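Local coordinates for protein condensin complex subunit 3 (PDB 5OQR) that serves as a regulatory subunit of condensin, the complex required for converting interphase chromatin into condensed, mitotic-like chromosomes, at residues A[175-180]-A[205-210]; A[192-197]-A[211-216]; A[233-238]-A[245-250]. All coordinates share one frame; numbering follows the deposited sequence.

Interaction 1: A[175-180]-A[205-210]; sequences VRRSVL and RKCVYA
R177 and L180 of helix 173-182 meet C207 and V208 of helix 202-212 in the side-by-side helix packing of a HEAT-repeat solenoid; residues 175-180 belong to HEAT repeat 4. The two short segments run nearly parallel, at 12°, with their axes 10.4 Å apart at closest approach. Side chains rather than backbones therefore make the contact, and it has two parts.

Toward the more open side, the methylenes of R177 lie against the sulfur of C207, with CD of R177 3.6 Å from SG of C207 and CG a little farther away. The arginine chain starts with CG anti to the backbone N (chi1 177°) and then bends at chi3. Its middle is thus laid on the cysteine while its charged end carries on to N204, where NH1 of R177 hydrogen-bonds to OD1. Deeper in, L180 points at the partner helix and reaches out with one branch. Its CD2 is 3.8 Å from CG2 of V208 and 4.2 Å from CB of C207, so this one methyl touches two successive residues of helix 202-212. The side chains of L180 and V208 cross at about a right angle. L180 also packs on L167 of helix 158-169, continuing the apolar layer, while V208 lies against R196.

R176 turns instead to D199, with which it forms a salt bridge, and to the backbone oxygen of D170; it also packs on an apolar side chain of the chain of another protein.

No hydrogen bond or salt bridge joins the two segments. Their association rests on van der Waals and hydrophobic contact, to which R177 adds the aliphatic surface of its methylenes.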
ATOM      1  N   VAL A 175      10.371   8.520  17.441  1.00 65.62           N
ATOM      2  CA  VAL A 175       9.580   8.472  18.664  1.00 70.77           C
ATOM      3  C   VAL A 175       8.613   7.297  18.614  1.00 65.72           C
ATOM      4  O   VAL A 175       8.569   6.469  19.530  1.00 66.42           O
ATOM      5  CB  VAL A 175       8.838   9.803  18.885  1.00 73.55           C
ATOM      6  CG1 VAL A 175       8.112   9.790  20.225  1.00 73.63           C
ATOM      7  CG2 VAL A 175       9.808  10.974  18.824  1.00 69.64           C
ATOM      8  N   ARG A 176       7.829   7.204  17.537  1.00 72.38           N
ATOM      9  CA  ARG A 176       6.907   6.085  17.380  1.00 76.31           C
ATOM     10  C   ARG A 176       7.623   4.754  17.574  1.00 70.16           C
ATOM     11  O   ARG A 176       7.125   3.862  18.269  1.00 61.64           O
ATOM     12  CB  ARG A 176       6.247   6.140  16.002  1.00 75.74           C
ATOM     13  CG  ARG A 176       5.279   7.293  15.824  1.00 77.76           C
ATOM     14  CD  ARG A 176       4.387   7.090  14.609  1.00 74.61           C
ATOM     15  NE  ARG A 176       5.144   7.000  13.364  1.00 71.10           N
ATOM     16  CZ  ARG A 176       5.669   8.043  12.728  1.00 77.39           C
ATOM     17  NH1 ARG A 176       6.339   7.865  11.599  1.00 67.35           N
ATOM     18  NH2 ARG A 176       5.541   9.263  13.228  1.00 88.90           N
ATOM     19  N   ARG A 177       8.802   4.605  16.966  1.00 65.74           N
ATOM     20  CA  ARG A 177       9.537   3.350  17.089  1.00 69.11           C
ATOM     21  C   ARG A 177       9.899   3.063  18.540  1.00 66.64           C
ATOM     22  O   ARG A 177       9.821   1.914  18.991  1.00 72.31           O
ATOM     23  CB  ARG A 177      10.794   3.387  16.221  1.00 68.82           C
ATOM     24  CG  ARG A 177      11.650   2.140  16.360  1.00 71.93           C
ATOM     25  CD  ARG A 177      12.544   1.904  15.155  1.00 66.11           C
ATOM     26  NE  ARG A 177      13.718   2.776  15.141  1.00 86.84           N
ATOM     27  CZ  ARG A 177      13.873   3.849  14.373  1.00 93.88           C
ATOM     28  NH1 ARG A 177      12.927   4.224  13.520  1.00 84.32           N
ATOM     29  NH2 ARG A 177      14.993   4.558  14.451  1.00 99.82           N
ATOM     30  N   SER A 178      10.300   4.092  19.286  1.00 68.68           N
ATOM     31  CA  SER A 178      10.624   3.893  20.694  1.00 68.73           C
ATOM     32  C   SER A 178       9.404   3.415  21.469  1.00 66.78           C
ATOM     33  O   SER A 178       9.502   2.498  22.293  1.00 64.19           O
ATOM     34  CB  SER A 178      11.169   5.187  21.295  1.00 69.22           C
ATOM     35  OG  SER A 178      11.627   4.979  22.618  1.00 67.19           O
ATOM     36  N   VAL A 179       8.244   4.026  21.220  1.00 66.46           N
ATOM     37  CA  VAL A 179       7.011   3.556  21.844  1.00 70.82           C
ATOM     38  C   VAL A 179       6.698   2.146  21.366  1.00 76.51           C
ATOM     39  O   VAL A 179       6.264   1.286  22.143  1.00 69.86           O
ATOM     40  CB  VAL A 179       5.846   4.518  21.537  1.00 71.97           C
ATOM     41  CG1 VAL A 179       4.644   4.169  22.389  1.00 80.17           C
ATOM     42  CG2 VAL A 179       6.245   5.972  21.764  1.00 73.14           C
ATOM     43  N   LEU A 180       6.919   1.890  20.078  1.00 72.01           N
ATOM     44  CA  LEU A 180       6.626   0.586  19.502  1.00 73.27           C
ATOM     45  C   LEU A 180       7.488  -0.508  20.115  1.00 75.77           C
ATOM     46  O   LEU A 180       7.079  -1.674  20.149  1.00 75.10           O
ATOM     47  CB  LEU A 180       6.831   0.649  17.988  1.00 74.96           C
ATOM     48  CG  LEU A 180       6.629  -0.614  17.152  1.00 66.33           C
ATOM     49  CD1 LEU A 180       5.316  -1.303  17.483  1.00 62.70           C
ATOM     50  CD2 LEU A 180       6.689  -0.242  15.679  1.00 65.68           C
ATOM     51  N   ARG A 205       7.960  -0.217  10.211  1.00 56.46           N
ATOM     52  CA  ARG A 205       7.289  -1.412   9.709  1.00 49.32           C
ATOM     53  C   ARG A 205       8.105  -2.659  10.018  1.00 43.42           C
ATOM     54  O   ARG A 205       7.584  -3.642  10.554  1.00 39.69           O
ATOM     55  CB  ARG A 205       7.057  -1.286   8.205  1.00 47.75           C
ATOM     56  CG  ARG A 205       5.904  -0.382   7.829  1.00 47.85           C
ATOM     57  CD  ARG A 205       5.673  -0.371   6.330  1.00 45.55           C
ATOM     58  NE  ARG A 205       6.167   0.861   5.713  1.00 48.67           N
ATOM     59  CZ  ARG A 205       7.022   0.931   4.696  1.00 48.93           C
ATOM     60  NH1 ARG A 205       7.385   2.118   4.228  1.00 58.23           N
ATOM     61  NH2 ARG A 205       7.505  -0.163   4.126  1.00 45.21           N
ATOM     62  N   LYS A 206       9.395  -2.630   9.689  1.00 48.74           N
ATOM     63  CA  LYS A 206      10.252  -3.781   9.933  1.00 46.36           C
ATOM     64  C   LYS A 206      10.307  -4.143  11.411  1.00 47.50           C
ATOM     65  O   LYS A 206      10.434  -5.323  11.755  1.00 45.57           O
ATOM     66  CB  LYS A 206      11.655  -3.493   9.406  1.00 48.98           C
ATOM     67  CG  LYS A 206      12.683  -4.523   9.788  1.00 41.66           C
ATOM     68  CD  LYS A 206      13.938  -4.331   8.981  1.00 52.74           C
ATOM     69  CE  LYS A 206      15.152  -4.811   9.732  1.00 71.36           C
ATOM     70  NZ  LYS A 206      15.106  -6.261  10.050  1.00 78.67           N
ATOM     71  N   CYS A 207      10.217  -3.150  12.297  1.00 56.36           N
ATOM     72  CA  CYS A 207      10.279  -3.434  13.726  1.00 60.06           C
ATOM     73  C   CYS A 207       9.114  -4.303  14.176  1.00 45.77           C
ATOM     74  O   CYS A 207       9.268  -5.114  15.095  1.00 45.69           O
ATOM     75  CB  CYS A 207      10.302  -2.130  14.523  1.00 59.12           C
ATOM     76  SG  CYS A 207      11.956  -1.610  15.010  1.00 89.95           S
ATOM     77  N   VAL A 208       7.949  -4.153  13.545  1.00 46.36           N
ATOM     78  CA  VAL A 208       6.780  -4.921  13.964  1.00 47.66           C
ATOM     79  C   VAL A 208       7.021  -6.408  13.746  1.00 48.43           C
ATOM     80  O   VAL A 208       6.695  -7.239  14.601  1.00 46.81           O
ATOM     81  CB  VAL A 208       5.520  -4.439  13.221  1.00 46.91           C
ATOM     82  CG1 VAL A 208       4.280  -5.091  13.811  1.00 57.48           C
ATOM     83  CG2 VAL A 208       5.393  -2.924  13.280  1.00 51.56           C
ATOM     84  N   TYR A 209       7.599  -6.767  12.599  1.00 50.08           N
ATOM     85  CA  TYR A 209       7.875  -8.168  12.306  1.00 52.27           C
ATOM     86  C   TYR A 209       9.152  -8.655  12.974  1.00 49.56           C
ATOM     87  O   TYR A 209       9.237  -9.827  13.358  1.00 45.82           O
ATOM     88  CB  TYR A 209       7.984  -8.380  10.795  1.00 54.26           C
ATOM     89  CG  TYR A 209       6.843  -7.796   9.996  1.00 49.71           C
ATOM     90  CD1 TYR A 209       5.582  -8.375  10.024  1.00 50.67           C
ATOM     91  CD2 TYR A 209       7.031  -6.674   9.202  1.00 44.97           C
ATOM     92  CE1 TYR A 209       4.539  -7.846   9.292  1.00 51.88           C
ATOM     93  CE2 TYR A 209       5.996  -6.138   8.466  1.00 50.34           C
ATOM     94  CZ  TYR A 209       4.751  -6.728   8.513  1.00 53.62           C
ATOM     95  OH  TYR A 209       3.713  -6.197   7.779  1.00 54.70           O
ATOM     96  N   ALA A 210      10.146  -7.780  13.127  1.00 48.45           N
ATOM     97  CA  ALA A 210      11.465  -8.215  13.571  1.00 43.67           C
ATOM     98  C   ALA A 210      11.551  -8.343  15.087  1.00 50.17           C
ATOM     99  O   ALA A 210      12.225  -9.247  15.593  1.00 51.51           O
ATOM    100  CB  ALA A 210      12.529  -7.241  13.067  1.00 48.62           C
TER

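Interaction 2: A[192-197]-A[211-216]; sequences FILERA and RVLPKI
No flat group lies between I193 and V212 or between L194 and L213, the two aliphatic pairs that make this contact; the planar groups of F192, E195, R196 and R211 are turned to other neighbours. The ring of F192 packs on L164 and Q168 of helix 158-169, and R211 packs on L181 of helix 173-182. The carboxylate of E195 and the guanidinium of R196 form a rather long salt bridge, 3.5 Å from OE1 of E195 to NH1 of R196. Each has a further charged partner: NH2 of R196 is bridged to OD1 of D199, and OE2 of E195 to a basic side chain on the chain of another protein. E195 and R196 thus face that protein, while I193 and L194 face residues 211-216.

I193 points toward residues 211-216. Its CG1 sits between the backbone N and the carbonyl carbon (chi1 73°), and the chain then runs extended, bringing CD1 to 3.6 Å from CG1 of V212, the branch of that valine anti to its own backbone N. The two side chains meet obliquely, and both also pack on L180 of helix 173-182, which makes that leucine a shared neighbour. One residue on, L194 and L213 start out aslant but bend inward at their ends, so that CD1 of L194 lies 4.2 Å from CD2 of L213, a looser touch. L213 also packs on V208 of helix 202-212.

All four residues are buried, and neither a hydrogen bond nor a salt bridge crosses between the segments. Successive residues of a short helix meeting successive residues near the end of a neighbouring one, through aliphatic side chains alone, form the kind of hydrophobic interior found in the helical layers of a HEAT-repeat solenoid.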
ATOM      1  N   PHE A 192      -2.961  -1.631  17.750  1.00 98.59           N
ATOM      2  CA  PHE A 192      -2.238  -0.421  17.381  1.00 97.12           C
ATOM      3  C   PHE A 192      -0.832  -0.722  16.880  1.00 84.58           C
ATOM      4  O   PHE A 192      -0.335  -0.014  15.997  1.00 79.05           O
ATOM      5  CB  PHE A 192      -2.186   0.535  18.572  1.00104.20           C
ATOM      6  CG  PHE A 192      -3.539   0.891  19.114  1.00102.12           C
ATOM      7  CD1 PHE A 192      -4.209   2.014  18.660  1.00 97.31           C
ATOM      8  CD2 PHE A 192      -4.148   0.093  20.069  1.00104.72           C
ATOM      9  CE1 PHE A 192      -5.457   2.339  19.154  1.00104.48           C
ATOM     10  CE2 PHE A 192      -5.395   0.412  20.566  1.00103.45           C
ATOM     11  CZ  PHE A 192      -6.051   1.536  20.108  1.00106.45           C
ATOM     12  N   ILE A 193      -0.177  -1.755  17.415  1.00 86.73           N
ATOM     13  CA  ILE A 193       1.147  -2.107  16.916  1.00 86.74           C
ATOM     14  C   ILE A 193       1.038  -2.695  15.517  1.00 71.56           C
ATOM     15  O   ILE A 193       1.922  -2.488  14.677  1.00 67.35           O
ATOM     16  CB  ILE A 193       1.867  -3.067  17.884  1.00 84.37           C
ATOM     17  CG1 ILE A 193       1.259  -4.474  17.833  1.00 86.21           C
ATOM     18  CG2 ILE A 193       1.827  -2.513  19.308  1.00 87.21           C
ATOM     19  CD1 ILE A 193       1.989  -5.494  18.679  1.00100.82           C
ATOM     20  N   LEU A 194      -0.045  -3.422  15.236  1.00 68.53           N
ATOM     21  CA  LEU A 194      -0.245  -3.969  13.900  1.00 61.15           C
ATOM     22  C   LEU A 194      -0.480  -2.863  12.882  1.00 61.63           C
ATOM     23  O   LEU A 194      -0.038  -2.967  11.732  1.00 64.64           O
ATOM     24  CB  LEU A 194      -1.413  -4.953  13.912  1.00 69.38           C
ATOM     25  CG  LEU A 194      -1.081  -6.427  14.172  1.00 67.99           C
ATOM     26  CD1 LEU A 194       0.101  -6.607  15.121  1.00 67.19           C
ATOM     27  CD2 LEU A 194      -2.314  -7.145  14.707  1.00 79.38           C
ATOM     28  N   GLU A 195      -1.171  -1.795  13.282  1.00 71.91           N
ATOM     29  CA  GLU A 195      -1.321  -0.652  12.391  1.00 68.82           C
ATOM     30  C   GLU A 195       0.034  -0.119  11.949  1.00 66.32           C
ATOM     31  O   GLU A 195       0.170   0.371  10.822  1.00 66.58           O
ATOM     32  CB  GLU A 195      -2.127   0.448  13.080  1.00 74.59           C
ATOM     33  CG  GLU A 195      -2.439   1.634  12.184  1.00 80.47           C
ATOM     34  CD  GLU A 195      -3.208   2.723  12.902  1.00 93.21           C
ATOM     35  OE1 GLU A 195      -2.843   3.049  14.053  1.00 93.66           O
ATOM     36  OE2 GLU A 195      -4.180   3.250  12.321  1.00 98.63           O
ATOM     37  N   ARG A 196       1.049  -0.214  12.811  1.00 71.58           N
ATOM     38  CA  ARG A 196       2.375   0.269  12.449  1.00 66.11           C
ATOM     39  C   ARG A 196       2.985  -0.541  11.317  1.00 58.15           C
ATOM     40  O   ARG A 196       3.912  -0.061  10.657  1.00 58.75           O
ATOM     41  CB  ARG A 196       3.308   0.239  13.659  1.00 73.67           C
ATOM     42  CG  ARG A 196       2.745   0.845  14.936  1.00 78.51           C
ATOM     43  CD  ARG A 196       1.824   2.037  14.700  1.00 76.23           C
ATOM     44  NE  ARG A 196       2.383   3.026  13.786  1.00 62.44           N
ATOM     45  CZ  ARG A 196       1.694   4.044  13.280  1.00 66.12           C
ATOM     46  NH1 ARG A 196       0.418   4.208  13.598  1.00 66.40           N
ATOM     47  NH2 ARG A 196       2.280   4.898  12.454  1.00 72.10           N
ATOM     48  N   ALA A 197       2.491  -1.757  11.078  1.00 56.18           N
ATOM     49  CA  ALA A 197       2.924  -2.515   9.914  1.00 52.09           C
ATOM     50  C   ALA A 197       2.689  -1.756   8.616  1.00 52.36           C
ATOM     51  O   ALA A 197       3.219  -2.163   7.577  1.00 52.32           O
ATOM     52  CB  ALA A 197       2.206  -3.863   9.868  1.00 55.34           C
ATOM     53  N   ARG A 211      10.889  -7.460  15.827  1.00 54.96           N
ATOM     54  CA  ARG A 211      11.052  -7.407  17.275  1.00 56.00           C
ATOM     55  C   ARG A 211       9.749  -7.543  18.043  1.00 54.27           C
ATOM     56  O   ARG A 211       9.705  -8.261  19.044  1.00 55.58           O
ATOM     57  CB  ARG A 211      11.729  -6.088  17.682  1.00 58.77           C
ATOM     58  CG  ARG A 211      12.959  -5.723  16.860  1.00 60.78           C
ATOM     59  CD  ARG A 211      14.174  -5.490  17.738  1.00 77.72           C
ATOM     60  NE  ARG A 211      14.727  -6.740  18.252  1.00 90.50           N
ATOM     61  CZ  ARG A 211      15.839  -6.829  18.974  1.00100.95           C
ATOM     62  NH1 ARG A 211      16.262  -8.014  19.393  1.00 86.39           N
ATOM     63  NH2 ARG A 211      16.532  -5.738  19.276  1.00106.15           N
ATOM     64  N   VAL A 212       8.682  -6.881  17.599  1.00 49.96           N
ATOM     65  CA  VAL A 212       7.492  -6.757  18.433  1.00 57.69           C
ATOM     66  C   VAL A 212       6.660  -8.032  18.402  1.00 59.22           C
ATOM     67  O   VAL A 212       6.148  -8.476  19.434  1.00 52.31           O
ATOM     68  CB  VAL A 212       6.665  -5.534  17.996  1.00 54.90           C
ATOM     69  CG1 VAL A 212       5.564  -5.257  19.007  1.00 66.46           C
ATOM     70  CG2 VAL A 212       7.555  -4.311  17.829  1.00 68.13           C
ATOM     71  N   LEU A 213       6.493  -8.633  17.230  1.00 63.37           N
ATOM     72  CA  LEU A 213       5.648  -9.813  17.107  1.00 57.63           C
ATOM     73  C   LEU A 213       6.316 -11.025  17.747  1.00 55.08           C
ATOM     74  O   LEU A 213       5.650 -11.781  18.465  1.00 59.34           O
ATOM     75  CB  LEU A 213       5.317 -10.083  15.639  1.00 59.43           C
ATOM     76  CG  LEU A 213       4.150  -9.245  15.107  1.00 54.93           C
ATOM     77  CD1 LEU A 213       4.132  -9.226  13.593  1.00 59.76           C
ATOM     78  CD2 LEU A 213       2.831  -9.774  15.637  1.00 63.84           C
ATOM     79  N   PRO A 214       7.607 -11.262  17.507  1.00 54.96           N
ATOM     80  CA  PRO A 214       8.290 -12.341  18.236  1.00 50.36           C
ATOM     81  C   PRO A 214       8.019 -12.338  19.730  1.00 64.52           C
ATOM     82  O   PRO A 214       7.981 -13.412  20.346  1.00 73.53           O
ATOM     83  CB  PRO A 214       9.770 -12.076  17.937  1.00 53.36           C
ATOM     84  CG  PRO A 214       9.792 -11.265  16.674  1.00 55.65           C
ATOM     85  CD  PRO A 214       8.401 -10.800  16.356  1.00 56.65           C
ATOM     86  N   LYS A 215       7.832 -11.164  20.339  1.00 72.59           N
ATOM     87  CA  LYS A 215       7.514 -11.112  21.762  1.00 70.33           C
ATOM     88  C   LYS A 215       6.259 -11.913  22.078  1.00 61.42           C
ATOM     89  O   LYS A 215       6.145 -12.483  23.168  1.00 79.22           O
ATOM     90  CB  LYS A 215       7.356  -9.659  22.212  1.00 76.07           C
ATOM     91  CG  LYS A 215       8.660  -9.022  22.674  1.00 72.66           C
ATOM     92  CD  LYS A 215       8.788  -7.572  22.234  1.00 77.45           C
ATOM     93  CE  LYS A 215       7.712  -6.692  22.846  1.00 91.73           C
ATOM     94  NZ  LYS A 215       7.969  -5.246  22.590  1.00 84.47           N
ATOM     95  N   ILE A 216       5.312 -11.973  21.144  1.00 66.59           N
ATOM     96  CA  ILE A 216       4.168 -12.864  21.289  1.00 65.31           C
ATOM     97  C   ILE A 216       4.646 -14.290  21.051  1.00 69.08           C
ATOM     98  O   ILE A 216       5.152 -14.617  19.972  1.00 71.42           O
ATOM     99  CB  ILE A 216       3.045 -12.480  20.318  1.00 66.59           C
ATOM    100  CG1 ILE A 216       2.617 -11.030  20.547  1.00 72.15           C
ATOM    101  CG2 ILE A 216       1.845 -13.390  20.507  1.00 68.20           C
ATOM    102  CD1 ILE A 216       2.036 -10.374  19.330  1.00 75.58           C
TER

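Interaction 3: A[233-238]-A[245-250]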
ATOM      1  N   TRP A 233       0.239  -7.773   4.436  1.00 47.51           N
ATOM      2  CA  TRP A 233       1.016  -6.538   4.439  1.00 50.96           C
ATOM      3  C   TRP A 233       2.510  -6.828   4.362  1.00 44.42           C
ATOM      4  O   TRP A 233       3.227  -6.235   3.549  1.00 39.56           O
ATOM      5  CB  TRP A 233       0.693  -5.725   5.691  1.00 52.34           C
ATOM      6  CG  TRP A 233      -0.620  -5.008   5.640  1.00 61.34           C
ATOM      7  CD1 TRP A 233      -1.276  -4.574   4.526  1.00 75.02           C
ATOM      8  CD2 TRP A 233      -1.439  -4.641   6.756  1.00 67.50           C
ATOM      9  NE1 TRP A 233      -2.449  -3.957   4.878  1.00 82.57           N
ATOM     10  CE2 TRP A 233      -2.574  -3.985   6.241  1.00 78.23           C
ATOM     11  CE3 TRP A 233      -1.322  -4.801   8.139  1.00 70.69           C
ATOM     12  CZ2 TRP A 233      -3.586  -3.492   7.062  1.00 89.86           C
ATOM     13  CZ3 TRP A 233      -2.327  -4.310   8.951  1.00 75.61           C
ATOM     14  CH2 TRP A 233      -3.444  -3.664   8.411  1.00 84.47           C
ATOM     15  N   GLY A 234       2.995  -7.745   5.200  1.00 36.33           N
ATOM     16  CA  GLY A 234       4.427  -7.980   5.273  1.00 35.68           C
ATOM     17  C   GLY A 234       5.004  -8.517   3.978  1.00 38.74           C
ATOM     18  O   GLY A 234       5.992  -7.995   3.459  1.00 46.48           O
ATOM     19  N   LEU A 235       4.395  -9.573   3.438  1.00 39.31           N
ATOM     20  CA  LEU A 235       4.956 -10.249   2.275  1.00 38.53           C
ATOM     21  C   LEU A 235       4.780  -9.462   0.984  1.00 41.25           C
ATOM     22  O   LEU A 235       5.430  -9.793  -0.012  1.00 37.58           O
ATOM     23  CB  LEU A 235       4.324 -11.630   2.129  1.00 39.48           C
ATOM     24  CG  LEU A 235       4.363 -12.503   3.384  1.00 35.47           C
ATOM     25  CD1 LEU A 235       3.757 -13.858   3.084  1.00 36.88           C
ATOM     26  CD2 LEU A 235       5.781 -12.653   3.912  1.00 28.59           C
ATOM     27  N   ASN A 236       3.925  -8.441   0.974  1.00 45.67           N
ATOM     28  CA  ASN A 236       3.740  -7.583  -0.188  1.00 45.87           C
ATOM     29  C   ASN A 236       4.376  -6.213  -0.002  1.00 43.73           C
ATOM     30  O   ASN A 236       4.180  -5.331  -0.843  1.00 50.28           O
ATOM     31  CB  ASN A 236       2.248  -7.424  -0.492  1.00 47.07           C
ATOM     32  CG  ASN A 236       1.655  -8.646  -1.159  1.00 44.89           C
ATOM     33  OD1 ASN A 236       2.187  -9.142  -2.150  1.00 51.01           O
ATOM     34  ND2 ASN A 236       0.553  -9.141  -0.615  1.00 44.60           N
ATOM     35  N   ASP A 237       5.139  -6.017   1.068  1.00 42.99           N
ATOM     36  CA  ASP A 237       5.645  -4.691   1.387  1.00 51.90           C
ATOM     37  C   ASP A 237       6.588  -4.189   0.298  1.00 49.33           C
ATOM     38  O   ASP A 237       7.291  -4.961  -0.357  1.00 47.89           O
ATOM     39  CB  ASP A 237       6.365  -4.705   2.732  1.00 54.87           C
ATOM     40  CG  ASP A 237       6.629  -3.311   3.262  1.00 53.94           C
ATOM     41  OD1 ASP A 237       7.694  -2.743   2.942  1.00 51.48           O
ATOM     42  OD2 ASP A 237       5.765  -2.779   3.990  1.00 48.17           O
ATOM     43  N   ARG A 238       6.600  -2.868   0.120  1.00 55.03           N
ATOM     44  CA  ARG A 238       7.388  -2.260  -0.946  1.00 54.86           C
ATOM     45  C   ARG A 238       8.876  -2.259  -0.621  1.00 57.79           C
ATOM     46  O   ARG A 238       9.707  -2.269  -1.536  1.00 54.12           O
ATOM     47  CB  ARG A 238       6.909  -0.831  -1.194  1.00 73.87           C
ATOM     48  CG  ARG A 238       5.418  -0.709  -1.462  1.00 88.22           C
ATOM     49  CD  ARG A 238       5.079  -1.053  -2.900  1.00 97.21           C
ATOM     50  NE  ARG A 238       3.638  -1.040  -3.133  1.00108.24           N
ATOM     51  CZ  ARG A 238       3.069  -0.971  -4.333  1.00110.41           C
ATOM     52  NH1 ARG A 238       3.817  -0.899  -5.427  1.00112.44           N
ATOM     53  NH2 ARG A 238       1.748  -0.967  -4.440  1.00115.55           N
ATOM     54  N   ALA A 245      11.911  -9.211   6.603  1.00 37.81           N
ATOM     55  CA  ALA A 245      11.661  -9.469   8.016  1.00 38.43           C
ATOM     56  C   ALA A 245      10.364 -10.240   8.213  1.00 35.97           C
ATOM     57  O   ALA A 245      10.275 -11.099   9.096  1.00 35.87           O
ATOM     58  CB  ALA A 245      11.622  -8.151   8.790  1.00 41.70           C
ATOM     59  N   ALA A 246       9.345  -9.944   7.403  1.00 42.97           N
ATOM     60  CA  ALA A 246       8.081 -10.661   7.513  1.00 36.53           C
ATOM     61  C   ALA A 246       8.221 -12.099   7.034  1.00 33.84           C
ATOM     62  O   ALA A 246       7.620 -13.013   7.609  1.00 30.12           O
ATOM     63  CB  ALA A 246       7.000  -9.934   6.716  1.00 40.83           C
ATOM     64  N   ALA A 247       9.012 -12.317   5.983  1.00 36.66           N
ATOM     65  CA  ALA A 247       9.237 -13.671   5.493  1.00 36.77           C
ATOM     66  C   ALA A 247      10.042 -14.498   6.485  1.00 34.71           C
ATOM     67  O   ALA A 247       9.849 -15.715   6.577  1.00 33.65           O
ATOM     68  CB  ALA A 247       9.945 -13.625   4.140  1.00 36.75           C
ATOM     69  N   ASP A 248      10.945 -13.862   7.236  1.00 43.41           N
ATOM     70  CA  ASP A 248      11.732 -14.589   8.226  1.00 41.27           C
ATOM     71  C   ASP A 248      10.889 -14.953   9.441  1.00 35.05           C
ATOM     72  O   ASP A 248      11.028 -16.048   9.994  1.00 35.72           O
ATOM     73  CB  ASP A 248      12.948 -13.760   8.642  1.00 40.96           C
ATOM     74  CG  ASP A 248      14.084 -13.841   7.638  1.00 43.11           C
ATOM     75  OD1 ASP A 248      13.830 -14.217   6.477  1.00 46.33           O
ATOM     76  OD2 ASP A 248      15.234 -13.528   8.010  1.00 54.48           O
ATOM     77  N   MET A 249      10.013 -14.044   9.876  1.00 34.81           N
ATOM     78  CA  MET A 249       9.092 -14.367  10.959  1.00 37.78           C
ATOM     79  C   MET A 249       8.195 -15.530  10.572  1.00 34.36           C
ATOM     80  O   MET A 249       7.875 -16.385  11.405  1.00 40.02           O
ATOM     81  CB  MET A 249       8.251 -13.141  11.305  1.00 45.21           C
ATOM     82  CG  MET A 249       7.085 -13.407  12.260  1.00 41.23           C
ATOM     83  SD  MET A 249       5.869 -12.081  12.232  1.00 51.05           S
ATOM     84  CE  MET A 249       5.206 -12.267  10.578  1.00 49.98           C
ATOM     85  N   LEU A 250       7.771 -15.568   9.311  1.00 38.65           N
ATOM     86  CA  LEU A 250       6.902 -16.637   8.841  1.00 37.97           C
ATOM     87  C   LEU A 250       7.667 -17.946   8.702  1.00 33.67           C
ATOM     88  O   LEU A 250       7.136 -19.018   9.011  1.00 36.75           O
ATOM     89  CB  LEU A 250       6.273 -16.218   7.509  1.00 36.91           C
ATOM     90  CG  LEU A 250       5.278 -17.127   6.781  1.00 35.25           C
ATOM     91  CD1 LEU A 250       5.998 -18.096   5.861  1.00 33.41           C
ATOM     92  CD2 LEU A 250       4.375 -17.871   7.755  1.00 36.81           C
TER
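The close backbone approach comes first: G234, near the end of helix 224-235, faces A246 of helix 240-257, and their CA atoms are 5.1 Å apart. The methyl of A246 points at the glycine and rests on its main chain, with CB of A246 3.5 Å from CA of G234 and 3.7 Å from C of G234. Because neither residue has more than a methyl to place between the helices, main chain meets side chain directly.

Apolar packing follows on the next residue. L235 sets out obliquely, with CG anti to its carbonyl carbon (chi1 -52°), and its extended chain brings CD2 over the backbone between A246 and A247. That methyl lies 3.9 Å from N of A247 and 4.1 Å from CB of A246. The L235 side chain also packs on L280 of helix 275-288, while A246 touches Y209 of helix 202-212, so other helices border the contact.

Polar interactions are left to the margins. D237, in the turn that follows, uses OD1 both for a salt bridge to NH2 of R205 and to accept the backbone NH of D239. W233 hydrogen-bonds through NE1 to an aromatic side chain of the chain of another protein, and its ring meets an aromatic ring of that chain with the planes at about 85°.

Both segments belong to HEAT repeat 5, whose successive helices pack together here. Small residues at the contact permit the close approach, and with no hydrogen bond between the segments, the union depends on shape fit and buried apolar surface.

How the interactions relate
In interactions 2 and 3 every touching residue is buried, whereas in interaction 1 only half are, and the chemistry follows the place: there an arginine chain and a cysteine sulfur stand at the more open side of the aliphatic pairing, while interaction 2 uses aliphatic side chains and interaction 3 sets apolar groups against main chain. Interactions 1 and 2 share helix 202-212, which meets helix 173-182 in one and helix 190-195 in the other; probable backbone hydrogen bonds from V212 N to C207 O and from L213 N to V208 O link 205-210 and 211-216. Interaction 3, packed more closely through glycine and alanine, joins interaction 2 where CD1 of L213 lies 3.6 Å from SD of M249.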